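Glucosamine 6-phosphate N-acetyltransferase (Arabidopsis thaliana, PDB 3T90) catalyses the transfer of an acetyl group from acetyl-CoA to the amino group of D-glucosamine 6-phosphate, a step in the biosynthesis of UDP-N-acetylglucosamine. Local coordinates at residues I72-I86 with L108-L122. Numbering follows the deposited sequence. Where two conformers were deposited one is given.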
# COMPACT_ATOMS: atom_id res chain seq x y z
N ILE A 72 6.89 -2.00 1.40
CA ILE A 72 6.94 -1.56 2.79
C ILE A 72 6.77 -0.06 2.83
O ILE A 72 7.47 0.73 2.14
CB ILE A 72 8.25 -2.05 3.48
CG1 ILE A 72 8.19 -3.57 3.59
CG2 ILE A 72 8.32 -1.57 4.93
CD1 ILE A 72 9.52 -4.23 4.22
N GLU A 73 5.79 0.34 3.64
CA GLU A 73 5.41 1.77 3.83
C GLU A 73 5.95 2.24 5.18
O GLU A 73 5.56 1.66 6.20
CB GLU A 73 3.90 1.85 3.89
CG GLU A 73 3.45 3.36 4.07
CD GLU A 73 2.05 3.44 4.58
OE1 GLU A 73 1.59 4.51 5.04
OE2 GLU A 73 1.30 2.44 4.64
N LYS A 74 6.77 3.27 5.17
CA LYS A 74 7.18 3.90 6.44
C LYS A 74 6.15 4.89 6.89
O LYS A 74 5.67 5.70 6.09
CB LYS A 74 8.49 4.60 6.23
CG LYS A 74 9.65 3.59 5.92
CD LYS A 74 10.96 4.31 5.73
CE LYS A 74 11.99 3.23 5.37
NZ LYS A 74 12.02 3.05 3.86
N LYS A 75 5.83 4.87 8.19
CA LYS A 75 4.81 5.75 8.78
C LYS A 75 5.35 6.55 9.92
O LYS A 75 6.53 6.28 10.34
CB LYS A 75 3.66 4.88 9.32
CG LYS A 75 2.93 4.08 8.23
CD LYS A 75 1.78 3.36 8.90
CE LYS A 75 0.83 2.60 7.96
NZ LYS A 75 0.00 3.56 7.12
N PHE A 76 4.58 7.48 10.47
CA PHE A 76 4.93 8.12 11.74
C PHE A 76 4.26 7.43 12.90
O PHE A 76 4.82 7.35 13.99
CB PHE A 76 4.52 9.63 11.75
CG PHE A 76 5.38 10.49 10.87
CD1 PHE A 76 6.56 11.06 11.36
CD2 PHE A 76 5.03 10.75 9.59
CE1 PHE A 76 7.35 11.82 10.53
CE2 PHE A 76 5.84 11.52 8.77
CZ PHE A 76 6.99 12.07 9.27
N LEU A 77 3.07 6.91 12.71
CA LEU A 77 2.40 6.20 13.83
C LEU A 77 3.11 4.86 14.11
O LEU A 77 4.05 4.39 13.43
CB LEU A 77 0.86 6.21 13.66
CG LEU A 77 0.35 5.47 12.43
CD1 LEU A 77 0.45 3.91 12.53
CD2 LEU A 77 -0.99 5.92 12.06
N ARG A 78 2.74 4.23 15.25
CA ARG A 78 3.41 3.00 15.63
C ARG A 78 4.93 3.20 15.83
O ARG A 78 5.73 2.41 15.46
CB ARG A 78 3.06 1.78 14.70
CG ARG A 78 1.64 1.22 14.97
CD ARG A 78 1.82 0.23 16.18
NE ARG A 78 0.72 -0.74 16.32
CZ ARG A 78 0.91 -1.98 16.70
NH1 ARG A 78 2.20 -2.42 17.01
NH2 ARG A 78 -0.16 -2.80 16.83
N ASN A 79 5.26 4.33 16.52
CA ASN A 79 6.66 4.65 16.82
C ASN A 79 7.49 4.70 15.58
O ASN A 79 8.52 4.08 15.44
CB ASN A 79 7.24 3.66 17.87
CG ASN A 79 6.74 3.97 19.27
OD1 ASN A 79 7.31 4.81 19.94
ND2 ASN A 79 5.67 3.28 19.71
N CYS A 80 7.00 5.47 14.62
CA CYS A 80 7.69 5.53 13.27
C CYS A 80 7.87 4.07 12.74
O CYS A 80 8.97 3.61 12.36
CB CYS A 80 9.00 6.33 13.29
SG CYS A 80 8.63 8.10 13.60
N GLY A 81 6.72 3.38 12.70
CA GLY A 81 6.69 1.99 12.25
C GLY A 81 6.65 1.82 10.75
O GLY A 81 6.65 2.78 10.00
N LYS A 82 6.56 0.55 10.38
CA LYS A 82 6.57 0.12 8.97
C LYS A 82 5.52 -0.90 8.76
O LYS A 82 5.35 -1.83 9.59
CB LYS A 82 7.95 -0.49 8.57
CG LYS A 82 9.02 0.52 8.51
CD LYS A 82 10.21 -0.11 7.84
CE LYS A 82 10.79 -1.23 8.60
NZ LYS A 82 12.34 -1.23 8.30
N ALA A 83 4.71 -0.73 7.71
CA ALA A 83 3.68 -1.70 7.36
C ALA A 83 3.96 -2.30 6.01
O ALA A 83 4.19 -1.53 5.03
CB ALA A 83 2.28 -0.99 7.31
N GLY A 84 3.73 -3.59 5.88
CA GLY A 84 3.90 -4.28 4.57
C GLY A 84 2.57 -4.33 3.86
O GLY A 84 1.56 -4.70 4.45
N HIS A 85 2.55 -3.95 2.59
CA HIS A 85 1.34 -4.04 1.72
C HIS A 85 1.56 -5.17 0.72
O HIS A 85 2.39 -5.01 -0.22
CB HIS A 85 1.19 -2.72 0.95
CG HIS A 85 0.97 -1.53 1.83
ND1 HIS A 85 -0.31 -1.11 2.15
CD2 HIS A 85 1.81 -0.78 2.57
CE1 HIS A 85 -0.23 -0.07 2.98
NE2 HIS A 85 1.04 0.16 3.26
N ILE A 86 0.94 -6.33 0.91
CA ILE A 86 1.10 -7.48 -0.01
C ILE A 86 0.10 -7.21 -1.15
O ILE A 86 -1.09 -6.81 -0.96
CB ILE A 86 0.80 -8.78 0.68
CG1 ILE A 86 1.99 -9.17 1.55
CG2 ILE A 86 0.48 -9.88 -0.32
CD1 ILE A 86 1.77 -10.35 2.46
N LEU A 108 6.50 -13.53 1.85
CA LEU A 108 6.42 -12.10 2.03
C LEU A 108 6.18 -11.70 3.48
O LEU A 108 6.74 -10.67 3.87
CB LEU A 108 5.27 -11.62 1.15
CG LEU A 108 5.40 -11.94 -0.35
CD1 LEU A 108 4.10 -11.67 -1.12
CD2 LEU A 108 6.51 -11.07 -0.98
N MET A 109 5.41 -12.48 4.22
CA MET A 109 5.23 -12.15 5.66
C MET A 109 6.56 -12.32 6.38
O MET A 109 6.94 -11.46 7.20
CB MET A 109 4.22 -13.09 6.26
CG MET A 109 2.83 -12.80 5.81
SD MET A 109 1.76 -14.12 6.52
CE MET A 109 0.29 -13.20 6.24
N ASP A 110 7.29 -13.36 6.03
CA ASP A 110 8.60 -13.58 6.69
C ASP A 110 9.55 -12.40 6.43
O ASP A 110 10.23 -11.85 7.29
CB ASP A 110 9.27 -14.87 6.14
CG ASP A 110 8.62 -16.16 6.60
OD1 ASP A 110 7.85 -16.18 7.57
OD2 ASP A 110 8.91 -17.17 5.89
N HIS A 111 9.56 -11.88 5.20
CA HIS A 111 10.36 -10.75 4.87
C HIS A 111 9.93 -9.51 5.71
O HIS A 111 10.77 -8.80 6.30
CB HIS A 111 10.17 -10.43 3.35
CG HIS A 111 10.97 -9.25 2.96
ND1 HIS A 111 12.37 -9.27 2.93
CD2 HIS A 111 10.59 -7.98 2.70
CE1 HIS A 111 12.79 -8.06 2.59
NE2 HIS A 111 11.74 -7.26 2.47
N CYS A 112 8.64 -9.26 5.78
CA CYS A 112 8.21 -8.08 6.50
C CYS A 112 8.51 -8.22 8.01
O CYS A 112 8.88 -7.22 8.61
CB CYS A 112 6.74 -7.91 6.37
SG CYS A 112 6.28 -7.35 4.68
N LYS A 113 8.36 -9.42 8.59
CA LYS A 113 8.64 -9.60 10.03
C LYS A 113 10.12 -9.32 10.23
O LYS A 113 10.52 -8.57 11.18
CB LYS A 113 8.27 -10.99 10.44
CG LYS A 113 8.49 -11.09 11.95
CD LYS A 113 8.49 -12.51 12.40
CE LYS A 113 7.23 -13.22 12.30
NZ LYS A 113 7.51 -14.44 13.17
N SER A 114 10.96 -9.84 9.34
CA SER A 114 12.40 -9.63 9.42
C SER A 114 12.84 -8.16 9.26
O SER A 114 13.82 -7.73 9.85
CB SER A 114 13.13 -10.52 8.40
OG SER A 114 13.07 -9.98 7.10
N MET A 115 12.08 -7.38 8.49
CA MET A 115 12.35 -5.96 8.33
C MET A 115 11.81 -5.10 9.46
O MET A 115 11.91 -3.87 9.40
CB MET A 115 11.74 -5.46 6.96
CG MET A 115 12.39 -6.16 5.81
SD MET A 115 14.10 -5.62 5.55
CE MET A 115 13.80 -3.93 5.06
N GLY A 116 11.17 -5.73 10.43
CA GLY A 116 10.64 -5.01 11.57
C GLY A 116 9.32 -4.33 11.33
O GLY A 116 8.96 -3.41 12.05
N CYS A 117 8.53 -4.85 10.41
CA CYS A 117 7.19 -4.24 10.19
C CYS A 117 6.28 -4.64 11.39
O CYS A 117 6.46 -5.76 12.01
CB CYS A 117 6.50 -4.85 8.96
SG CYS A 117 7.26 -4.34 7.41
N TYR A 118 5.30 -3.80 11.73
CA TYR A 118 4.38 -4.19 12.84
C TYR A 118 3.14 -4.95 12.31
O TYR A 118 2.43 -5.59 13.09
CB TYR A 118 3.97 -2.94 13.65
CG TYR A 118 3.09 -1.94 12.89
CD1 TYR A 118 1.73 -2.02 12.93
CD2 TYR A 118 3.68 -0.97 12.13
CE1 TYR A 118 0.92 -1.09 12.21
CE2 TYR A 118 2.92 -0.07 11.42
CZ TYR A 118 1.55 -0.10 11.49
OH TYR A 118 0.79 0.80 10.73
N LYS A 119 2.89 -4.87 10.97
CA LYS A 119 1.79 -5.56 10.37
C LYS A 119 2.06 -5.75 8.89
O LYS A 119 2.91 -5.07 8.29
CB LYS A 119 0.45 -4.79 10.59
CG LYS A 119 0.30 -3.56 9.63
CD LYS A 119 -1.09 -2.91 9.83
CE LYS A 119 -1.22 -1.68 8.90
NZ LYS A 119 -2.59 -1.05 9.06
N VAL A 120 1.23 -6.64 8.33
CA VAL A 120 1.10 -6.78 6.87
C VAL A 120 -0.37 -6.80 6.53
O VAL A 120 -1.16 -7.36 7.28
CB VAL A 120 1.80 -8.01 6.34
CG1 VAL A 120 1.41 -9.29 7.00
CG2 VAL A 120 1.78 -8.07 4.90
N ILE A 121 -0.72 -6.13 5.45
CA ILE A 121 -2.07 -6.10 4.94
C ILE A 121 -2.16 -6.41 3.50
O ILE A 121 -1.20 -6.22 2.76
CB ILE A 121 -2.69 -4.73 5.28
CG1 ILE A 121 -1.86 -3.52 4.69
CG2 ILE A 121 -2.81 -4.55 6.80
CD1 ILE A 121 -2.53 -2.13 4.96
N LEU A 122 -3.35 -6.84 3.12
CA LEU A 122 -3.62 -7.07 1.67
C LEU A 122 -5.11 -6.98 1.48
O LEU A 122 -5.88 -6.95 2.45
CB LEU A 122 -3.08 -8.40 1.17
CG LEU A 122 -3.63 -9.69 1.86
CD1 LEU A 122 -5.02 -10.10 1.30
CD2 LEU A 122 -2.52 -10.84 1.75
O HOH W 1 7.29 -1.25 12.53
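The beta-alpha-beta unit of this GNAT fold closes where the strand in 82-86 pairs in parallel with that in 119-122, while the connecting helix of 108-114, running nearly antiparallel to strand 82-86, packs on the face of the sheet at Gly84 and Ile86. Backbone bonds alternate along the strands: Gly84 N donates to Lys119 O almost straight (177°), Ile121 N to Gly84 O, and Ile86 N to Ile121 O at 2.8 Å. Before them, Tyr118 N binds Lys82 O at 2.9 Å.

Beneath the helix, Gly84 presents a bare CA to Cys112 SG, 3.9 Å away, and the missing side chain lets the sulfur come down directly onto the strand backbone. Ile86 reaches further under the helix, its CD1 wedged against Leu108 CB and, tightly at 3.3 Å, Val120 CG2. Ile72, from the preceding strand, sets CD1 against Met115 CB (3.7 Å) and CG2 against Cys117 SG. The helix ends in a Schellman motif at Gly116, whose carbonyl is linked through one water to Lys82 N; Lys82 NZ adds a weak bond to Met115 O.

Just past this helix end, Tyr118, with CG between backbone N and carbonyl carbon (chi1 67°), lays its ring beneath Arg78. Arg78 CG sits over the centre of the Tyr118 ring, 3.6 Å from its centroid, in a CH-pi contact, and a bend at chi2 turns the guanidinium to within 22° of the ring plane; Arg78 NH2 pairs with Asp149 of the second subunit. Lys75 CD comes to the ring edge, 3.3 Å from Tyr118 OH. Lys75, Leu77, Arg78, Tyr118 and Lys119 probably belong to the substrate site, as in related enzymes. Strand 119-122 also pairs antiparallel with a strand of the second subunit, continuing the sheet across the homodimer from this right-handed crossover typical of the GNAT fold.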